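Local structure of tRNA dimethylallyltransferase (Bacillus halodurans, 3EXA) at residues V193-R201 and R279-T290; L204-D213 and L263-K272. The protein probably transfers a dimethylallyl group from dimethylallyl diphosphate to the adenine at position 37 of tRNAs that read codons beginning with uridine. All coordinates share one frame; numbering follows the deposited sequence.

Interaction 1. Residues V193-R201 and R279-T290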
loop_
_atom_site.group_PDB
_atom_site.type_symbol
_atom_site.label_atom_id
_atom_site.label_comp_id
_atom_site.label_asym_id
_atom_site.label_seq_id
_atom_site.Cartn_x
_atom_site.Cartn_y
_atom_site.Cartn_z
ATOM N N VAL A 193 -27.450 -13.033 17.133
ATOM C CA VAL A 193 -28.820 -13.358 16.788
ATOM C C VAL A 193 -29.233 -12.192 15.885
ATOM O O VAL A 193 -29.263 -11.026 16.302
ATOM C CB VAL A 193 -29.739 -13.421 18.029
ATOM C CG1 VAL A 193 -31.183 -13.639 17.598
ATOM C CG2 VAL A 193 -29.302 -14.562 18.940
HETATM N N MSE A 194 -29.508 -12.515 14.630
HETATM C CA MSE A 194 -29.885 -11.520 13.649
HETATM C C MSE A 194 -31.326 -11.743 13.205
HETATM O O MSE A 194 -31.675 -12.827 12.746
HETATM C CB MSE A 194 -28.949 -11.632 12.451
HETATM C CG MSE A 194 -28.737 -10.337 11.709
HETATM SE SE MSE A 194 -27.266 -10.448 10.454
HETATM C CE MSE A 194 -28.073 -9.467 8.999
ATOM N N ILE A 195 -32.163 -10.724 13.351
ATOM C CA ILE A 195 -33.561 -10.834 12.940
ATOM C C ILE A 195 -33.831 -9.804 11.857
ATOM O O ILE A 195 -33.218 -8.741 11.843
ATOM C CB ILE A 195 -34.531 -10.554 14.113
ATOM C CG1 ILE A 195 -34.265 -9.160 14.671
ATOM C CG2 ILE A 195 -34.373 -11.616 15.209
ATOM C CD1 ILE A 195 -35.248 -8.720 15.711
ATOM N N GLY A 196 -34.745 -10.113 10.948
ATOM C CA GLY A 196 -35.060 -9.167 9.893
ATOM C C GLY A 196 -36.541 -8.853 9.875
ATOM O O GLY A 196 -37.368 -9.744 10.071
ATOM N N LEU A 197 -36.871 -7.581 9.665
ATOM C CA LEU A 197 -38.256 -7.126 9.599
ATOM C C LEU A 197 -38.604 -6.824 8.140
ATOM O O LEU A 197 -37.906 -6.053 7.478
ATOM C CB LEU A 197 -38.438 -5.871 10.458
ATOM C CG LEU A 197 -37.936 -6.022 11.905
ATOM C CD1 LEU A 197 -38.320 -4.789 12.713
ATOM C CD2 LEU A 197 -38.530 -7.277 12.529
ATOM N N THR A 198 -39.670 -7.455 7.645
ATOM C CA THR A 198 -40.125 -7.287 6.269
ATOM C C THR A 198 -41.553 -6.846 6.303
ATOM O O THR A 198 -42.143 -6.671 7.368
ATOM C CB THR A 198 -40.177 -8.599 5.470
ATOM O OG1 THR A 198 -39.282 -9.552 6.039
ATOM C CG2 THR A 198 -39.821 -8.346 4.013
HETATM N N MSE A 199 -42.125 -6.746 5.110
HETATM C CA MSE A 199 -43.501 -6.314 4.963
HETATM C C MSE A 199 -43.910 -6.491 3.508
HETATM O O MSE A 199 -43.063 -6.499 2.617
HETATM C CB MSE A 199 -43.580 -4.844 5.362
HETATM C CG MSE A 199 -44.927 -4.352 5.836
HETATM SE SE MSE A 199 -44.777 -2.486 6.412
HETATM C CE MSE A 199 -44.212 -2.752 8.234
ATOM N N GLU A 200 -45.210 -6.640 3.278
ATOM C CA GLU A 200 -45.749 -6.800 1.931
ATOM C C GLU A 200 -45.321 -5.629 1.041
ATOM O O GLU A 200 -45.292 -4.480 1.485
ATOM C CB GLU A 200 -47.280 -6.896 1.996
ATOM C CG GLU A 200 -47.799 -8.322 2.172
ATOM C CD GLU A 200 -49.232 -8.394 2.702
ATOM O OE1 GLU A 200 -50.099 -7.615 2.237
ATOM O OE2 GLU A 200 -49.491 -9.248 3.580
ATOM N N ARG A 201 -44.986 -5.943 -0.211
ATOM C CA ARG A 201 -44.524 -4.974 -1.218
ATOM C C ARG A 201 -45.245 -3.631 -1.233
ATOM O O ARG A 201 -44.676 -2.595 -0.878
ATOM C CB ARG A 201 -44.631 -5.601 -2.621
ATOM C CG ARG A 201 -43.966 -4.808 -3.755
ATOM C CD ARG A 201 -42.465 -4.601 -3.509
ATOM N NE ARG A 201 -41.715 -5.855 -3.367
ATOM C CZ ARG A 201 -40.440 -5.938 -2.982
ATOM N NH1 ARG A 201 -39.744 -4.846 -2.690
ATOM N NH2 ARG A 201 -39.854 -7.122 -2.879
ATOM N N ARG A 279 -31.690 -10.464 2.748
ATOM C CA ARG A 279 -32.323 -11.729 2.397
ATOM C C ARG A 279 -31.236 -12.695 1.955
ATOM O O ARG A 279 -31.388 -13.916 2.049
ATOM C CB ARG A 279 -33.321 -11.544 1.248
ATOM C CG ARG A 279 -34.711 -11.123 1.675
ATOM C CD ARG A 279 -35.357 -12.221 2.505
ATOM N NE ARG A 279 -36.743 -11.929 2.867
ATOM C CZ ARG A 279 -37.550 -12.797 3.473
ATOM N NH1 ARG A 279 -37.107 -14.012 3.782
ATOM N NH2 ARG A 279 -38.794 -12.457 3.769
ATOM N N ASN A 280 -30.133 -12.135 1.477
ATOM C CA ASN A 280 -29.009 -12.932 1.004
ATOM C C ASN A 280 -28.075 -13.313 2.145
ATOM O O ASN A 280 -27.096 -14.027 1.933
ATOM C CB ASN A 280 -28.229 -12.153 -0.056
ATOM C CG ASN A 280 -27.686 -13.045 -1.148
ATOM O OD1 ASN A 280 -26.842 -12.635 -1.939
ATOM N ND2 ASN A 280 -28.184 -14.274 -1.206
ATOM N N LYS A 281 -28.364 -12.836 3.353
ATOM C CA LYS A 281 -27.521 -13.171 4.503
ATOM C C LYS A 281 -28.103 -14.358 5.276
ATOM O O LYS A 281 -29.229 -14.299 5.754
ATOM C CB LYS A 281 -27.381 -11.964 5.438
ATOM C CG LYS A 281 -26.659 -10.777 4.821
ATOM C CD LYS A 281 -25.429 -10.406 5.623
ATOM C CE LYS A 281 -24.425 -11.550 5.658
ATOM N NZ LYS A 281 -23.245 -11.228 6.515
ATOM N N ALA A 282 -27.338 -15.437 5.389
ATOM C CA ALA A 282 -27.801 -16.615 6.116
ATOM C C ALA A 282 -27.769 -16.334 7.620
ATOM O O ALA A 282 -26.957 -15.531 8.089
ATOM C CB ALA A 282 -26.921 -17.827 5.780
ATOM N N ASN A 283 -28.650 -16.999 8.366
ATOM C CA ASN A 283 -28.742 -16.820 9.813
ATOM C C ASN A 283 -29.588 -15.594 10.194
ATOM O O ASN A 283 -29.487 -15.076 11.308
ATOM C CB ASN A 283 -27.342 -16.711 10.421
ATOM C CG ASN A 283 -26.519 -17.962 10.196
ATOM O OD1 ASN A 283 -25.295 -17.953 10.338
ATOM N ND2 ASN A 283 -27.191 -19.055 9.849
ATOM N N VAL A 284 -30.418 -15.133 9.258
ATOM C CA VAL A 284 -31.301 -13.996 9.496
ATOM C C VAL A 284 -32.744 -14.487 9.569
ATOM O O VAL A 284 -33.343 -14.870 8.559
ATOM C CB VAL A 284 -31.191 -12.933 8.375
ATOM C CG1 VAL A 284 -32.156 -11.780 8.660
ATOM C CG2 VAL A 284 -29.763 -12.406 8.289
ATOM N N THR A 285 -33.291 -14.485 10.774
ATOM C CA THR A 285 -34.659 -14.924 11.000
ATOM C C THR A 285 -35.594 -13.753 10.702
ATOM O O THR A 285 -35.493 -12.688 11.311
ATOM C CB THR A 285 -34.792 -15.402 12.448
ATOM O OG1 THR A 285 -33.766 -16.373 12.699
ATOM C CG2 THR A 285 -36.155 -16.034 12.697
ATOM N N TRP A 286 -36.496 -13.938 9.748
ATOM C CA TRP A 286 -37.379 -12.849 9.392
ATOM C C TRP A 286 -38.728 -12.848 10.084
ATOM O O TRP A 286 -39.212 -13.868 10.571
ATOM C CB TRP A 286 -37.580 -12.802 7.877
ATOM C CG TRP A 286 -36.327 -12.478 7.117
ATOM C CD1 TRP A 286 -35.361 -13.357 6.704
ATOM C CD2 TRP A 286 -35.898 -11.181 6.686
ATOM N NE1 TRP A 286 -34.367 -12.687 6.040
ATOM C CE2 TRP A 286 -34.670 -11.349 6.012
ATOM C CE3 TRP A 286 -36.437 -9.891 6.797
ATOM C CZ2 TRP A 286 -33.964 -10.273 5.457
ATOM C CZ3 TRP A 286 -35.734 -8.819 6.243
ATOM C CH2 TRP A 286 -34.514 -9.022 5.580
ATOM N N PHE A 287 -39.317 -11.666 10.140
ATOM C CA PHE A 287 -40.612 -11.501 10.742
ATOM C C PHE A 287 -41.388 -10.544 9.880
ATOM O O PHE A 287 -40.870 -9.504 9.462
ATOM C CB PHE A 287 -40.488 -10.959 12.162
ATOM C CG PHE A 287 -39.975 -11.966 13.157
ATOM C CD1 PHE A 287 -38.608 -12.197 13.304
ATOM C CD2 PHE A 287 -40.866 -12.680 13.958
ATOM C CE1 PHE A 287 -38.137 -13.118 14.239
ATOM C CE2 PHE A 287 -40.405 -13.602 14.892
ATOM C CZ PHE A 287 -39.039 -13.824 15.033
ATOM N N ASP A 288 -42.632 -10.907 9.598
ATOM C CA ASP A 288 -43.499 -10.081 8.775
ATOM C C ASP A 288 -44.239 -9.094 9.669
ATOM O O ASP A 288 -44.924 -9.487 10.609
ATOM C CB ASP A 288 -44.490 -10.969 8.027
ATOM C CG ASP A 288 -45.192 -10.239 6.905
ATOM O OD1 ASP A 288 -45.760 -10.933 6.039
ATOM O OD2 ASP A 288 -45.183 -8.981 6.891
HETATM N N MSE A 289 -44.093 -7.811 9.364
HETATM C CA MSE A 289 -44.732 -6.760 10.139
HETATM C C MSE A 289 -45.955 -6.199 9.432
HETATM O O MSE A 289 -46.497 -5.177 9.846
HETATM C CB MSE A 289 -43.738 -5.623 10.400
HETATM C CG MSE A 289 -42.436 -6.079 11.039
HETATM SE SE MSE A 289 -42.734 -7.094 12.655
HETATM C CE MSE A 289 -42.704 -5.605 13.913
ATOM N N THR A 290 -46.376 -6.859 8.360
ATOM C CA THR A 290 -47.531 -6.409 7.592
ATOM C C THR A 290 -48.782 -6.205 8.441
ATOM O O THR A 290 -49.465 -7.170 8.803
ATOM C CB THR A 290 -47.884 -7.398 6.485
ATOM O OG1 THR A 290 -46.768 -7.536 5.605
ATOM C CG2 THR A 290 -49.087 -6.897 5.698
HETATM O O HOH W 1 -31.608 -15.342 13.728
#
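Gly196 lies against one face of the Trp286 indole, its CA 3.9 Å from the centroid of the six-membered ring in a CH-pi contact. A CB on Gly196 would point to this same side and run into Trp286 CE3, so the missing side chain is what lets the ring settle on the backbone. Val284 CG1 shares that face, while Arg279 NE comes over the centre of the opposite one, leaving the indole between the strand and the guanidinium. With CG beside its own backbone N (chi1 -65°), Trp286 also brings CE3 to 3.0 Å from Thr198 OG1, the side chains crossing at about a right angle.

Beneath the ring the two backbones run parallel and exchange hydrogen bonds. Gly196 gives its N to Thr285 O (2.7 Å) and receives Phe287 N on its O (2.7 Å), the latter bond nearly in line with the carbonyl. Thr198 likewise uses N toward Phe287 O and O toward Met289 N. At the other end Met194 O takes both Thr285 N and a water, 2.7 Å from that O, which also meets Thr285 OG1.

Past the strands, Glu200 N donates to Thr290 OG1 (2.9 Å). That hydroxyl in turn donates to Asp288 OD2, which also accepts Thr290 N in an Asx turn, so one carboxylate oxygen orients the partner of the residue at the N-cap of helix 201-218.

Further out, Leu275 and Phe278 of helix 256-279 pack on Trp286, whereas Ile301 of helix 294-317 meets Phe287 from the other side of the sheet. Strand 284-288 is thus the outermost strand on this side of a parallel sheet sandwiched by helices, as expected of the P-loop NTPase fold, with Leu197 beside Val14 of the predicted ATP-binding loop.

Interaction 2. Residues L204-D213 and L263-K272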
loop_
_atom_site.group_PDB
_atom_site.type_symbol
_atom_site.label_atom_id
_atom_site.label_comp_id
_atom_site.label_asym_id
_atom_site.label_seq_id
_atom_site.Cartn_x
_atom_site.Cartn_y
_atom_site.Cartn_z
ATOM N N LEU A 204 -45.328 -1.568 2.141
ATOM C CA LEU A 204 -44.038 -0.960 2.417
ATOM C C LEU A 204 -43.784 0.284 1.565
ATOM O O LEU A 204 -43.276 1.297 2.062
ATOM C CB LEU A 204 -42.922 -1.976 2.171
ATOM C CG LEU A 204 -41.522 -1.394 2.395
ATOM C CD1 LEU A 204 -41.311 -1.206 3.880
ATOM C CD2 LEU A 204 -40.445 -2.307 1.815
ATOM N N TYR A 205 -44.125 0.210 0.279
ATOM C CA TYR A 205 -43.921 1.334 -0.638
ATOM C C TYR A 205 -44.755 2.546 -0.242
ATOM O O TYR A 205 -44.248 3.671 -0.197
ATOM C CB TYR A 205 -44.241 0.932 -2.093
ATOM C CG TYR A 205 -43.163 0.103 -2.776
ATOM C CD1 TYR A 205 -41.945 -0.147 -2.141
ATOM C CD2 TYR A 205 -43.357 -0.426 -4.056
ATOM C CE1 TYR A 205 -40.947 -0.903 -2.751
ATOM C CE2 TYR A 205 -42.354 -1.189 -4.683
ATOM C CZ TYR A 205 -41.151 -1.422 -4.014
ATOM O OH TYR A 205 -40.140 -2.175 -4.585
ATOM N N ASP A 206 -46.032 2.326 0.047
ATOM C CA ASP A 206 -46.896 3.439 0.438
ATOM C C ASP A 206 -46.368 4.104 1.692
ATOM O O ASP A 206 -46.381 5.331 1.801
ATOM C CB ASP A 206 -48.327 2.963 0.691
ATOM C CG ASP A 206 -49.036 2.562 -0.580
ATOM O OD1 ASP A 206 -50.215 2.167 -0.495
ATOM O OD2 ASP A 206 -48.421 2.642 -1.664
ATOM N N ARG A 207 -45.903 3.299 2.643
ATOM C CA ARG A 207 -45.377 3.869 3.878
ATOM C C ARG A 207 -44.098 4.655 3.599
ATOM O O ARG A 207 -43.767 5.576 4.340
ATOM C CB ARG A 207 -45.115 2.770 4.921
ATOM C CG ARG A 207 -46.371 2.209 5.594
ATOM C CD ARG A 207 -46.047 0.905 6.307
ATOM N NE ARG A 207 -45.067 1.099 7.364
ATOM C CZ ARG A 207 -45.372 1.438 8.612
ATOM N NH1 ARG A 207 -46.639 1.611 8.957
ATOM N NH2 ARG A 207 -44.410 1.613 9.514
ATOM N N ILE A 208 -43.395 4.292 2.524
ATOM C CA ILE A 208 -42.165 4.976 2.154
ATOM C C ILE A 208 -42.504 6.319 1.488
ATOM O O ILE A 208 -41.833 7.321 1.737
ATOM C CB ILE A 208 -41.289 4.088 1.231
ATOM C CG1 ILE A 208 -40.739 2.901 2.045
ATOM C CG2 ILE A 208 -40.153 4.897 0.607
ATOM C CD1 ILE A 208 -39.974 1.879 1.247
ATOM N N ASN A 209 -43.555 6.346 0.670
ATOM C CA ASN A 209 -43.961 7.587 0.023
ATOM C C ASN A 209 -44.478 8.572 1.065
ATOM O O ASN A 209 -44.180 9.771 1.017
ATOM C CB ASN A 209 -45.062 7.351 -1.009
ATOM C CG ASN A 209 -44.633 6.437 -2.133
ATOM O OD1 ASN A 209 -43.487 6.469 -2.592
ATOM N ND2 ASN A 209 -45.561 5.622 -2.597
ATOM N N ARG A 210 -45.262 8.073 2.003
ATOM C CA ARG A 210 -45.789 8.936 3.044
ATOM C C ARG A 210 -44.629 9.444 3.915
ATOM O O ARG A 210 -44.655 10.568 4.413
ATOM C CB ARG A 210 -46.826 8.178 3.887
ATOM C CG ARG A 210 -47.245 8.888 5.163
ATOM C CD ARG A 210 -47.739 10.280 4.870
ATOM N NE ARG A 210 -48.141 10.969 6.093
ATOM C CZ ARG A 210 -48.372 12.274 6.162
ATOM N NH1 ARG A 210 -48.236 13.025 5.076
ATOM N NH2 ARG A 210 -48.739 12.827 7.309
ATOM N N ARG A 211 -43.605 8.622 4.090
ATOM C CA ARG A 211 -42.465 9.058 4.876
ATOM C C ARG A 211 -41.867 10.277 4.176
ATOM O O ARG A 211 -41.492 11.253 4.828
ATOM C CB ARG A 211 -41.420 7.949 4.972
ATOM C CG ARG A 211 -40.827 7.753 6.359
ATOM C CD ARG A 211 -39.332 8.062 6.403
ATOM N NE ARG A 211 -38.617 7.603 5.209
ATOM C CZ ARG A 211 -37.333 7.249 5.190
ATOM N NH1 ARG A 211 -36.766 6.856 4.056
ATOM N NH2 ARG A 211 -36.623 7.259 6.313
ATOM N N VAL A 212 -41.790 10.229 2.847
ATOM C CA VAL A 212 -41.227 11.343 2.076
ATOM C C VAL A 212 -42.043 12.619 2.245
ATOM O O VAL A 212 -41.496 13.695 2.511
ATOM C CB VAL A 212 -41.126 11.004 0.570
ATOM C CG1 VAL A 212 -40.679 12.234 -0.224
ATOM C CG2 VAL A 212 -40.139 9.887 0.373
ATOM N N ASP A 213 -43.355 12.501 2.080
ATOM C CA ASP A 213 -44.213 13.652 2.241
ATOM C C ASP A 213 -43.979 14.188 3.650
ATOM O O ASP A 213 -43.836 15.397 3.845
ATOM C CB ASP A 213 -45.683 13.270 2.074
ATOM C CG ASP A 213 -45.964 12.567 0.763
ATOM O OD1 ASP A 213 -45.353 12.914 -0.270
ATOM O OD2 ASP A 213 -46.826 11.661 0.766
ATOM N N LEU A 263 -37.214 11.442 -5.293
ATOM C CA LEU A 263 -36.800 11.061 -3.948
ATOM C C LEU A 263 -37.600 9.846 -3.511
ATOM O O LEU A 263 -37.061 8.914 -2.921
ATOM C CB LEU A 263 -37.047 12.212 -2.965
ATOM C CG LEU A 263 -36.952 11.879 -1.475
ATOM C CD1 LEU A 263 -35.671 11.109 -1.198
ATOM C CD2 LEU A 263 -36.990 13.156 -0.656
ATOM N N LYS A 264 -38.897 9.861 -3.796
ATOM C CA LYS A 264 -39.745 8.745 -3.426
ATOM C C LYS A 264 -39.295 7.472 -4.132
ATOM O O LYS A 264 -39.188 6.406 -3.516
ATOM C CB LYS A 264 -41.198 9.046 -3.774
ATOM C CG LYS A 264 -41.872 10.023 -2.804
ATOM C CD LYS A 264 -43.302 10.350 -3.239
ATOM C CE LYS A 264 -44.033 11.194 -2.196
ATOM N NZ LYS A 264 -45.459 11.435 -2.562
ATOM N N ARG A 265 -39.034 7.597 -5.427
ATOM C CA ARG A 265 -38.601 6.476 -6.237
ATOM C C ARG A 265 -37.275 5.942 -5.717
ATOM O O ARG A 265 -37.148 4.746 -5.442
ATOM C CB ARG A 265 -38.488 6.926 -7.692
ATOM C CG ARG A 265 -38.034 5.854 -8.661
ATOM C CD ARG A 265 -38.719 6.052 -10.015
ATOM N NE ARG A 265 -38.706 7.453 -10.435
ATOM C CZ ARG A 265 -37.601 8.157 -10.666
ATOM N NH1 ARG A 265 -37.684 9.429 -11.042
ATOM N NH2 ARG A 265 -36.409 7.591 -10.524
ATOM N N ASN A 266 -36.285 6.817 -5.561
ATOM C CA ASN A 266 -34.997 6.361 -5.050
ATOM C C ASN A 266 -35.155 5.727 -3.668
ATOM O O ASN A 266 -34.459 4.767 -3.353
ATOM C CB ASN A 266 -33.991 7.511 -4.961
ATOM C CG ASN A 266 -33.674 8.115 -6.309
ATOM O OD1 ASN A 266 -33.755 7.446 -7.336
ATOM N ND2 ASN A 266 -33.299 9.387 -6.311
ATOM N N SER A 267 -36.061 6.255 -2.846
ATOM C CA SER A 267 -36.268 5.693 -1.513
ATOM C C SER A 267 -36.823 4.272 -1.596
ATOM O O SER A 267 -36.460 3.408 -0.793
ATOM C CB SER A 267 -37.226 6.558 -0.685
ATOM O OG SER A 267 -36.624 7.777 -0.283
ATOM N N ARG A 268 -37.711 4.033 -2.557
ATOM C CA ARG A 268 -38.287 2.706 -2.727
ATOM C C ARG A 268 -37.238 1.756 -3.295
ATOM O O ARG A 268 -37.118 0.618 -2.844
ATOM C CB ARG A 268 -39.498 2.746 -3.665
ATOM C CG ARG A 268 -40.707 3.489 -3.113
ATOM C CD ARG A 268 -41.896 3.276 -4.037
ATOM N NE ARG A 268 -41.581 3.641 -5.413
ATOM C CZ ARG A 268 -41.829 4.833 -5.951
ATOM N NH1 ARG A 268 -42.401 5.786 -5.227
ATOM N NH2 ARG A 268 -41.516 5.074 -7.215
ATOM N N ARG A 269 -36.481 2.240 -4.279
ATOM C CA ARG A 269 -35.427 1.454 -4.926
ATOM C C ARG A 269 -34.364 1.034 -3.919
ATOM O O ARG A 269 -33.788 -0.051 -4.016
ATOM C CB ARG A 269 -34.741 2.282 -6.015
ATOM C CG ARG A 269 -34.659 1.623 -7.375
ATOM C CD ARG A 269 -35.902 1.934 -8.191
ATOM N NE ARG A 269 -35.576 2.511 -9.492
ATOM C CZ ARG A 269 -34.955 3.674 -9.672
ATOM N NH1 ARG A 269 -34.707 4.105 -10.902
ATOM N NH2 ARG A 269 -34.583 4.408 -8.630
ATOM N N TYR A 270 -34.093 1.918 -2.966
ATOM C CA TYR A 270 -33.087 1.662 -1.947
ATOM C C TYR A 270 -33.577 0.657 -0.900
ATOM O O TYR A 270 -32.780 -0.081 -0.324
ATOM C CB TYR A 270 -32.681 2.984 -1.295
ATOM C CG TYR A 270 -31.649 2.860 -0.203
ATOM C CD1 TYR A 270 -32.031 2.697 1.127
ATOM C CD2 TYR A 270 -30.288 2.913 -0.498
ATOM C CE1 TYR A 270 -31.082 2.590 2.139
ATOM C CE2 TYR A 270 -29.331 2.804 0.503
ATOM C CZ TYR A 270 -29.734 2.643 1.817
ATOM O OH TYR A 270 -28.788 2.523 2.807
ATOM N N ALA A 271 -34.887 0.630 -0.658
ATOM C CA ALA A 271 -35.449 -0.312 0.303
ATOM C C ALA A 271 -35.353 -1.702 -0.322
ATOM O O ALA A 271 -34.914 -2.657 0.319
ATOM C CB ALA A 271 -36.913 0.030 0.601
ATOM N N LYS A 272 -35.762 -1.804 -1.584
ATOM C CA LYS A 272 -35.718 -3.073 -2.304
ATOM C C LYS A 272 -34.294 -3.646 -2.319
ATOM O O LYS A 272 -34.109 -4.860 -2.272
ATOM C CB LYS A 272 -36.217 -2.874 -3.741
ATOM C CG LYS A 272 -36.213 -4.125 -4.612
ATOM C CD LYS A 272 -36.431 -3.749 -6.080
ATOM C CE LYS A 272 -35.273 -2.871 -6.589
ATOM N NZ LYS A 272 -35.454 -2.317 -7.970
#
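Lys264 leaves its helix with CG beside the backbone N (chi1 -76°) and then runs fully extended across Val212 and Asn209 to Asp213, whereas Arg268 starts the same way but bends at chi3 (-54°), which sets the edge of its guanidinium beside Asn209. These two chains carry much of the packing between helices 201-218 and 256-279, a helix pair of the alpha/beta P-loop fold that is antiparallel in sense, with 137° between the N-to-C directions of the two segments.

Lys264 CG rests on Val212 CB, and its NZ forms a salt bridge with Asp213 OD1 at 2.7 Å, although the hydrogen bond within it is weak. Arg268 works with both parts of its chain. Its CD sits over one face of the Tyr205 ring, 4.0 Å from the centroid, and its NH1 donates to Asn209 OD1 (2.9 Å), which lies in the guanidinium plane at its edge; the amide is turned nearly perpendicular to that plane. An alanine here would lose both contacts, and is likely to leave Asn209 OD1 without its donor and a gap over the tyrosine face.

Deeper between the helices the contact is apolar. Ile208 spreads its two branches, CG2 against Ser267 CB and CD1 against Ala271 CB (3.6 Å), while Val212 CG1 meets Leu263 CD2. The Arg211 side chain touches Thr12, which by similarity binds substrate. Ser267 keeps its buried hydroxyl within its own helix: OG and N both donate to Leu263 O, from opposite faces of the carbonyl plane, with OG 2.9 Å away.

Overall arrangement
The same connection of the fold joins the two contacts: strand 191-198 leads into helix 201-218, and helix 256-279 returns to strand 284-288, so the helices of interaction 2 belong to the helical excursion between the strands paired in interaction 1. Both are partly buried, centres about 18 Å apart, but exposed residues such as Glu200 and Asp288 take part only in interaction 1; the two meet where Met199 SE packs on Arg207 CD, 3.6 Å away. Their chemistry differs. Interaction 1 rests on a ladder of backbone hydrogen bonds with aromatic cover, whereas the helices of interaction 2 satisfy their own backbones and join mainly through side chains, aliphatic between the axes, charged and polar pairs along one flank.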